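Side-chain contacts in epidermin leader peptide processing serine protease EpiP (Staphylococcus aureus subsp. aureus, PDB 3QFH), which probably cleaves the leader peptide from the precursor of the lantibiotic epidermin, acting as a subtilisin-like serine endopeptidase: residues A[290-295]-A[300-305]; A[73-78]-A[256-261]; A[218-223]-A[231-236]. All coordinates share one frame; numbering follows the deposited sequence.

Contact 1. Residues A[290-295]-A[300-305]; sequences KLKLQR and NGEVKD
Val303 packs against the backbone of Leu291 and Lys292 in helix 288-292 and makes the tight half of this contact. Its CG2 lies against Lys292 CA at 3.7 Å, while CG1, placed anti to the backbone N (chi1 174°), rests 3.7 Å from Leu291 O. From the helix, Leu291 answers by laying CD1 3.4 Å from Val303 O. Leu291 CB stands 4.3 Å from Val303 CB. Both residues are buried and also pack on Tyr238 of strand 237-241, the antiparallel neighbour of strand 302-306. Arg295 adds a looser touch to Val303 CG1 through its aliphatic CG; its guanidinium group turns elsewhere, to Tyr238 O and to a salt bridge with Glu253.

The other side is thinner and more open. There Lys292 runs out nearly straight and bends only at chi4 (-56°), which brings NZ to Gly301 O at 2.7 Å. The ammonium group sits above the carbonyl plane, 43° out of it. A cis peptide bond precedes Gly301, whose positive phi suits a glycine. Glu302 follows Gly301 directly, yet its OE2 stays 5.8 Å from Lys292 NZ, so the lysine charge is met across this contact by a neutral backbone dipole and not by a carboxylate.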
loop_
_atom_site.group_PDB
_atom_site.type_symbol
_atom_site.label_atom_id
_atom_site.label_comp_id
_atom_site.label_asym_id
_atom_site.label_seq_id
_atom_site.Cartn_x
_atom_site.Cartn_y
_atom_site.Cartn_z
ATOM N N LYS A 290 11.682 -16.961 11.165
ATOM C CA LYS A 290 11.660 -16.755 9.733
ATOM C C LYS A 290 11.597 -15.265 9.374
ATOM O O LYS A 290 12.120 -14.864 8.341
ATOM C CB LYS A 290 10.509 -17.529 9.110
ATOM C CG LYS A 290 10.649 -17.723 7.615
ATOM C CD LYS A 290 9.727 -18.822 7.111
ATOM C CE LYS A 290 10.143 -20.197 7.658
ATOM N NZ LYS A 290 9.207 -21.280 7.247
ATOM N N LEU A 291 10.974 -14.447 10.224
ATOM C CA LEU A 291 10.919 -12.997 9.973
ATOM C C LEU A 291 12.298 -12.352 10.161
ATOM O O LEU A 291 12.752 -11.613 9.302
ATOM C CB LEU A 291 9.892 -12.289 10.865
ATOM C CG LEU A 291 8.413 -12.370 10.493
ATOM C CD1 LEU A 291 7.570 -11.590 11.504
ATOM C CD2 LEU A 291 8.178 -11.827 9.104
ATOM N N LYS A 292 12.954 -12.631 11.283
ATOM C CA LYS A 292 14.301 -12.089 11.550
ATOM C C LYS A 292 15.249 -12.385 10.388
ATOM O O LYS A 292 16.111 -11.581 10.057
ATOM C CB LYS A 292 14.899 -12.672 12.828
ATOM C CG LYS A 292 14.084 -12.433 14.087
ATOM C CD LYS A 292 14.843 -12.910 15.323
ATOM C CE LYS A 292 13.918 -13.091 16.521
ATOM N NZ LYS A 292 13.145 -11.868 16.872
ATOM N N LEU A 293 15.062 -13.542 9.768
ATOM C CA LEU A 293 15.879 -13.965 8.641
ATOM C C LEU A 293 15.737 -13.037 7.412
ATOM O O LEU A 293 16.597 -13.035 6.534
ATOM C CB LEU A 293 15.520 -15.410 8.277
ATOM C CG LEU A 293 16.568 -16.203 7.516
ATOM C CD1 LEU A 293 17.877 -16.231 8.306
ATOM C CD2 LEU A 293 16.050 -17.608 7.274
ATOM N N GLN A 294 14.661 -12.248 7.356
ATOM C CA GLN A 294 14.458 -11.302 6.253
ATOM C C GLN A 294 15.383 -10.085 6.361
ATOM O O GLN A 294 15.664 -9.424 5.358
ATOM C CB GLN A 294 12.994 -10.843 6.172
ATOM C CG GLN A 294 12.007 -11.986 6.034
ATOM C CD GLN A 294 12.389 -12.937 4.913
ATOM O OE1 GLN A 294 12.728 -12.510 3.810
ATOM N NE2 GLN A 294 12.336 -14.231 5.195
ATOM N N ARG A 295 15.836 -9.778 7.574
ATOM C CA ARG A 295 16.771 -8.673 7.793
ATOM C C ARG A 295 18.126 -9.190 8.272
ATOM O O ARG A 295 18.980 -8.395 8.673
ATOM C CB ARG A 295 16.219 -7.685 8.836
ATOM C CG ARG A 295 15.014 -6.905 8.393
ATOM C CD ARG A 295 15.320 -5.925 7.248
ATOM N NE ARG A 295 16.292 -4.891 7.614
ATOM C CZ ARG A 295 16.018 -3.801 8.335
ATOM N NH1 ARG A 295 16.975 -2.917 8.594
ATOM N NH2 ARG A 295 14.799 -3.584 8.806
ATOM N N ASN A 300 18.075 -8.830 19.902
ATOM C CA ASN A 300 17.053 -9.338 20.847
ATOM C C ASN A 300 15.962 -8.342 21.302
ATOM O O ASN A 300 15.899 -8.026 22.491
ATOM C CB ASN A 300 17.752 -9.880 22.108
ATOM C CG ASN A 300 18.333 -11.267 21.913
ATOM O OD1 ASN A 300 17.610 -12.218 21.604
ATOM N ND2 ASN A 300 19.632 -11.401 22.144
ATOM N N GLY A 301 15.108 -7.835 20.408
ATOM C CA GLY A 301 15.138 -8.117 18.982
ATOM C C GLY A 301 13.861 -8.687 18.376
ATOM O O GLY A 301 13.516 -9.832 18.634
ATOM N N GLU A 302 13.151 -7.889 17.581
ATOM C CA GLU A 302 11.967 -8.378 16.841
ATOM C C GLU A 302 11.803 -7.695 15.491
ATOM O O GLU A 302 11.996 -6.488 15.367
ATOM C CB GLU A 302 10.657 -8.246 17.631
ATOM C CG GLU A 302 10.439 -9.320 18.701
ATOM C CD GLU A 302 8.958 -9.510 19.075
ATOM O OE1 GLU A 302 8.066 -9.029 18.328
ATOM O OE2 GLU A 302 8.686 -10.172 20.103
ATOM N N VAL A 303 11.447 -8.488 14.485
ATOM C CA VAL A 303 11.215 -7.989 13.143
ATOM C C VAL A 303 9.720 -8.080 12.820
ATOM O O VAL A 303 9.081 -9.076 13.141
ATOM C CB VAL A 303 12.016 -8.789 12.114
ATOM C CG1 VAL A 303 11.667 -8.354 10.713
ATOM C CG2 VAL A 303 13.508 -8.622 12.372
ATOM N N LYS A 304 9.169 -7.048 12.197
ATOM C CA LYS A 304 7.747 -7.045 11.835
ATOM C C LYS A 304 7.521 -6.661 10.383
ATOM O O LYS A 304 8.262 -5.852 9.822
ATOM C CB LYS A 304 6.953 -6.090 12.723
ATOM C CG LYS A 304 6.905 -6.484 14.188
ATOM C CD LYS A 304 5.742 -5.817 14.919
ATOM C CE LYS A 304 4.389 -6.380 14.458
ATOM N NZ LYS A 304 3.219 -5.732 15.113
ATOM N N ASP A 305 6.497 -7.259 9.780
ATOM C CA ASP A 305 6.113 -6.962 8.409
ATOM C C ASP A 305 5.150 -5.777 8.518
ATOM O O ASP A 305 4.059 -5.934 9.039
ATOM C CB ASP A 305 5.436 -8.198 7.797
ATOM C CG ASP A 305 5.061 -8.022 6.332
ATOM O OD1 ASP A 305 5.467 -7.022 5.713
ATOM O OD2 ASP A 305 4.354 -8.911 5.794
#

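Contact 2. Residues A[73-78]-A[256-261]; sequences IKYINA and EYDALQ
Strand 73-78 passes the first turns of helix 254-269 at a distance, with Asn77 CA 8.9 Å from Glu256 CA and Tyr75 CA 10.0 Å from Asp258 CA, a gap bridged between these segments by side chains. One hydrogen bond joins the two segments. Asn77 ND2 gives a nearly straight N-H (171°) to Glu256 OE1 at 3.2 Å, entering on the syn lone pair, the side facing the other oxygen. The acceptor lies in the amide plane of Asn77, but the carboxylate is turned 49° against that plane. Glu256 gets there by folding at chi2 (74°), since its CB does not aim at the strand.

The amide of Asn77 is held at both ends. ND2 also donates to Ala78 O at 3.0 Å, from well above that carbonyl plane, and OD1 accepts from the backbone N of Val255 in the first turn of the helix. This joins two parts of the precursor: the strand belongs to the propeptide, the helix to the subtilase domain. As in other subtilisin-like proenzymes, the prodomain sheet sits against surface helices of the protease, and Asn77 and Glu256 are part of that interface.

Two residues earlier in the strand, Tyr75 belongs to a classic beta bulge, in which it and Lys74 both face Glu26. The Tyr75 side chain crosses that of Asp258 at about a right angle, bringing Asp258 OD2 obliquely within 3.9 Å of Tyr75 CE2. Asp258 OD2 also lies close to the like-charged Glu26; Lys74 NZ, 6.4 Å from Asp258 OD2, could still ease that crowding of negative charge.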
loop_
_atom_site.group_PDB
_atom_site.type_symbol
_atom_site.label_atom_id
_atom_site.label_comp_id
_atom_site.label_asym_id
_atom_site.label_seq_id
_atom_site.Cartn_x
_atom_site.Cartn_y
_atom_site.Cartn_z
ATOM N N ILE A 73 12.688 16.118 22.705
ATOM C CA ILE A 73 12.964 14.957 21.875
ATOM C C ILE A 73 12.545 13.677 22.586
ATOM O O ILE A 73 12.972 13.416 23.716
ATOM C CB ILE A 73 14.465 14.891 21.537
ATOM C CG1 ILE A 73 14.946 16.218 20.914
ATOM C CG2 ILE A 73 14.767 13.735 20.616
ATOM C CD1 ILE A 73 14.329 16.594 19.562
ATOM N N LYS A 74 11.704 12.894 21.916
ATOM C CA LYS A 74 11.206 11.649 22.465
ATOM C C LYS A 74 12.161 10.511 22.068
ATOM O O LYS A 74 12.659 9.806 22.940
ATOM C CB LYS A 74 9.757 11.412 22.008
ATOM C CG LYS A 74 9.029 10.207 22.642
ATOM C CD LYS A 74 7.526 10.237 22.276
ATOM C CE LYS A 74 6.787 8.938 22.605
ATOM N NZ LYS A 74 6.876 8.521 24.031
ATOM N N TYR A 75 12.433 10.359 20.766
ATOM C CA TYR A 75 13.348 9.325 20.268
ATOM C C TYR A 75 14.150 9.778 19.068
ATOM O O TYR A 75 13.719 10.633 18.295
ATOM C CB TYR A 75 12.597 8.067 19.812
ATOM C CG TYR A 75 11.767 7.397 20.845
ATOM C CD1 TYR A 75 12.363 6.754 21.921
ATOM C CD2 TYR A 75 10.380 7.363 20.737
ATOM C CE1 TYR A 75 11.607 6.129 22.884
ATOM C CE2 TYR A 75 9.610 6.736 21.695
ATOM C CZ TYR A 75 10.237 6.119 22.770
ATOM O OH TYR A 75 9.506 5.483 23.726
ATOM N N ILE A 76 15.310 9.152 18.898
ATOM C CA ILE A 76 16.167 9.378 17.761
ATOM C C ILE A 76 16.819 8.055 17.404
ATOM O O ILE A 76 17.251 7.316 18.294
ATOM C CB ILE A 76 17.318 10.414 18.038
ATOM C CG1 ILE A 76 16.777 11.768 18.471
ATOM C CG2 ILE A 76 18.165 10.624 16.778
ATOM C CD1 ILE A 76 17.884 12.805 18.781
ATOM N N ASN A 77 16.831 7.727 16.112
ATOM C CA ASN A 77 17.581 6.576 15.606
ATOM C C ASN A 77 18.065 6.889 14.203
ATOM O O ASN A 77 17.491 7.737 13.506
ATOM C CB ASN A 77 16.807 5.245 15.662
ATOM C CG ASN A 77 15.505 5.260 14.867
ATOM O OD1 ASN A 77 14.433 5.328 15.457
ATOM N ND2 ASN A 77 15.590 5.185 13.541
ATOM N N ALA A 78 19.151 6.235 13.805
ATOM C CA ALA A 78 19.684 6.403 12.473
ATOM C C ALA A 78 18.636 5.853 11.547
ATOM O O ALA A 78 18.050 4.823 11.848
ATOM C CB ALA A 78 20.983 5.624 12.325
ATOM N N GLU A 256 10.523 5.243 12.795
ATOM C CA GLU A 256 9.789 4.914 11.599
ATOM C C GLU A 256 8.551 4.106 11.937
ATOM O O GLU A 256 7.498 4.336 11.377
ATOM C CB GLU A 256 10.644 4.115 10.606
ATOM C CG GLU A 256 11.549 4.928 9.726
ATOM C CD GLU A 256 12.772 5.506 10.410
ATOM O OE1 GLU A 256 13.137 5.070 11.539
ATOM O OE2 GLU A 256 13.387 6.392 9.772
ATOM N N TYR A 257 8.703 3.128 12.828
ATOM C CA TYR A 257 7.585 2.279 13.232
ATOM C C TYR A 257 6.451 3.160 13.773
ATOM O O TYR A 257 5.299 3.083 13.316
ATOM C CB TYR A 257 8.025 1.256 14.291
ATOM C CG TYR A 257 6.916 0.299 14.637
ATOM C CD1 TYR A 257 6.820 -0.933 14.012
ATOM C CD2 TYR A 257 5.925 0.653 15.556
ATOM C CE1 TYR A 257 5.773 -1.805 14.304
ATOM C CE2 TYR A 257 4.892 -0.212 15.859
ATOM C CZ TYR A 257 4.821 -1.439 15.224
ATOM O OH TYR A 257 3.788 -2.296 15.512
ATOM N N ASP A 258 6.799 4.009 14.730
ATOM C CA ASP A 258 5.850 4.930 15.340
ATOM C C ASP A 258 5.234 5.856 14.320
ATOM O O ASP A 258 4.046 6.108 14.374
ATOM C CB ASP A 258 6.535 5.787 16.409
ATOM C CG ASP A 258 6.921 4.986 17.650
ATOM O OD1 ASP A 258 6.436 3.843 17.799
ATOM O OD2 ASP A 258 7.698 5.509 18.480
ATOM N N ALA A 259 6.048 6.385 13.414
ATOM C CA ALA A 259 5.556 7.320 12.404
ATOM C C ALA A 259 4.490 6.648 11.547
ATOM O O ALA A 259 3.412 7.216 11.319
ATOM C CB ALA A 259 6.690 7.818 11.525
ATOM N N LEU A 260 4.800 5.435 11.104
ATOM C CA LEU A 260 3.892 4.652 10.263
ATOM C C LEU A 260 2.585 4.258 10.981
ATOM O O LEU A 260 1.501 4.427 10.416
ATOM C CB LEU A 260 4.611 3.417 9.708
ATOM C CG LEU A 260 3.859 2.637 8.632
ATOM C CD1 LEU A 260 3.354 3.580 7.503
ATOM C CD2 LEU A 260 4.745 1.543 8.068
ATOM N N GLN A 261 2.678 3.735 12.204
ATOM C CA GLN A 261 1.474 3.372 12.954
ATOM C C GLN A 261 0.674 4.630 13.282
ATOM O O GLN A 261 -0.544 4.610 13.229
ATOM C CB GLN A 261 1.800 2.624 14.255
ATOM C CG GLN A 261 0.559 2.232 15.057
ATOM C CD GLN A 261 -0.312 1.236 14.319
ATOM O OE1 GLN A 261 -0.079 0.035 14.385
ATOM N NE2 GLN A 261 -1.317 1.733 13.600
#

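Contact 3. Residues A[218-223]-A[231-236]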
loop_
_atom_site.group_PDB
_atom_site.type_symbol
_atom_site.label_atom_id
_atom_site.label_comp_id
_atom_site.label_asym_id
_atom_site.label_seq_id
_atom_site.Cartn_x
_atom_site.Cartn_y
_atom_site.Cartn_z
ATOM N N LYS A 218 4.120 10.321 5.560
ATOM C CA LYS A 218 3.616 11.636 5.186
ATOM C C LYS A 218 2.561 11.506 4.076
ATOM O O LYS A 218 1.599 12.257 4.045
ATOM C CB LYS A 218 4.749 12.552 4.775
ATOM C CG LYS A 218 4.338 14.002 4.647
ATOM C CD LYS A 218 5.526 14.878 4.302
ATOM C CE LYS A 218 5.148 16.344 4.273
ATOM N NZ LYS A 218 6.338 17.171 3.985
ATOM N N ALA A 219 2.748 10.545 3.176
ATOM C CA ALA A 219 1.784 10.301 2.103
ATOM C C ALA A 219 0.437 9.837 2.669
ATOM O O ALA A 219 -0.626 10.229 2.167
ATOM C CB ALA A 219 2.349 9.284 1.057
ATOM N N ILE A 220 0.474 9.022 3.726
ATOM C CA ILE A 220 -0.755 8.557 4.358
ATOM C C ILE A 220 -1.489 9.743 4.980
ATOM O O ILE A 220 -2.696 9.886 4.828
ATOM C CB ILE A 220 -0.475 7.498 5.420
ATOM C CG1 ILE A 220 0.082 6.243 4.742
ATOM C CG2 ILE A 220 -1.761 7.160 6.207
ATOM C CD1 ILE A 220 0.472 5.189 5.693
ATOM N N VAL A 221 -0.755 10.591 5.679
ATOM C CA VAL A 221 -1.337 11.801 6.266
ATOM C C VAL A 221 -1.897 12.734 5.177
ATOM O O VAL A 221 -2.993 13.308 5.321
ATOM C CB VAL A 221 -0.287 12.550 7.134
ATOM C CG1 VAL A 221 -0.783 13.923 7.523
ATOM C CG2 VAL A 221 0.056 11.723 8.401
ATOM N N GLN A 222 -1.155 12.892 4.093
ATOM C CA GLN A 222 -1.602 13.765 3.015
ATOM C C GLN A 222 -2.907 13.247 2.384
ATOM O O GLN A 222 -3.849 14.022 2.147
ATOM C CB GLN A 222 -0.524 13.882 1.935
ATOM C CG GLN A 222 -0.885 14.867 0.860
ATOM C CD GLN A 222 -0.992 16.270 1.403
ATOM O OE1 GLN A 222 -0.042 16.784 1.991
ATOM N NE2 GLN A 222 -2.149 16.893 1.221
ATOM N N ALA A 223 -2.944 11.943 2.127
ATOM C CA ALA A 223 -4.106 11.277 1.524
ATOM C C ALA A 223 -5.341 11.453 2.403
ATOM O O ALA A 223 -6.432 11.755 1.901
ATOM C CB ALA A 223 -3.825 9.793 1.300
ATOM N N ILE A 231 -7.198 4.256 1.251
ATOM C CA ILE A 231 -5.783 4.485 1.030
ATOM C C ILE A 231 -5.120 3.138 0.804
ATOM O O ILE A 231 -5.112 2.293 1.711
ATOM C CB ILE A 231 -5.126 5.188 2.251
ATOM C CG1 ILE A 231 -5.822 6.516 2.557
ATOM C CG2 ILE A 231 -3.630 5.405 1.977
ATOM C CD1 ILE A 231 -5.318 7.250 3.847
ATOM N N ASN A 232 -4.566 2.951 -0.393
ATOM C CA ASN A 232 -3.938 1.683 -0.801
ATOM C C ASN A 232 -2.427 1.738 -0.654
ATOM O O ASN A 232 -1.775 2.585 -1.263
ATOM C CB ASN A 232 -4.320 1.386 -2.263
ATOM C CG ASN A 232 -3.874 0.030 -2.734
ATOM O OD1 ASN A 232 -4.635 -0.942 -2.664
ATOM N ND2 ASN A 232 -2.626 -0.067 -3.179
ATOM N N ILE A 233 -1.878 0.843 0.156
ATOM C CA ILE A 233 -0.425 0.766 0.367
ATOM C C ILE A 233 0.049 -0.612 -0.075
ATOM O O ILE A 233 -0.202 -1.630 0.580
ATOM C CB ILE A 233 -0.031 1.021 1.830
ATOM C CG1 ILE A 233 -0.734 2.262 2.369
ATOM C CG2 ILE A 233 1.468 1.213 1.955
ATOM C CD1 ILE A 233 -0.454 2.517 3.841
ATOM N N SER A 234 0.708 -0.649 -1.223
ATOM C CA SER A 234 1.222 -1.891 -1.757
ATOM C C SER A 234 2.662 -2.150 -1.255
ATOM O O SER A 234 3.156 -3.273 -1.339
ATOM C CB SER A 234 1.073 -1.910 -3.298
ATOM O OG SER A 234 -0.323 -2.059 -3.698
ATOM N N VAL A 235 3.305 -1.136 -0.672
ATOM C CA VAL A 235 4.679 -1.283 -0.158
ATOM C C VAL A 235 4.730 -1.899 1.231
ATOM O O VAL A 235 3.972 -1.531 2.137
ATOM C CB VAL A 235 5.471 0.068 -0.094
ATOM C CG1 VAL A 235 4.847 1.030 0.913
ATOM C CG2 VAL A 235 6.929 -0.180 0.280
ATOM N N GLY A 236 5.646 -2.837 1.388
ATOM C CA GLY A 236 5.865 -3.492 2.645
ATOM C C GLY A 236 7.313 -3.289 3.017
ATOM O O GLY A 236 8.106 -2.778 2.223
#
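Helix 213-225 and strand 230-233 form the second half of a beta-alpha-beta crossover in the Rossmann-like, parallel-sheet core of the subtilase fold; the crossover starts from strand 200-204, and strand 126-130 lies between its two strands in the sheet. The axes of helix 218-223 and strand 231-233 approach to 9.8 Å at 163°, nearly antiparallel, and the side chains that meet across the gap are aliphatic. Ile231 and Ile233, two residues apart, both direct CB at the helix. Ile231 pushes CD1 in between the helix residues, 3.9 Å from Ala223 CB and 3.8 Å from Ile220 O; the small methyl of Ala223 lets the strand come close here, with Ala223 CA and Ile231 CA 7.0 Å apart.

Other core elements join in: Ile220 also meets Ile129 of strand 126-130 and Leu260 and Ala263 of helix 254-269, and Ile231 touches Ala267 of that helix. Ile233 is close to but not in contact with Ser383, His177 and Asp130, which have the geometry of a charge-relay triad and are probably the catalytic residues. Ile220 and Ile233 cross at about a right angle: Ile233 CD1 comes against the flank of the Ile220 CG1-CD1 bond, 3.9 Å from Ile220 CG1 and 3.4 Å from Ile220 CD1, a short approach for two methyls.

In the fold
Helix 254-269 ties contacts 2 and 3 together: its Glu256 end faces the propeptide strand of contact 2, while Leu260, a turn farther on, packs with CD1 3.8 Å from Ile220 CD1 of contact 3. The centres of these two contacts are 17 Å apart, and contact 3 is nested in the chain between the segments of contact 2. Contact 1 follows in sequence, 18 Å from contact 2 between centres, and meets it where Lys304 NZ packs 3.5 Å from Tyr257 OH. It does not touch contact 3. Contact 3 lies deep in the parallel-sheet core; contacts 1 and 2 lie farther out, contact 2 joining propeptide to protease.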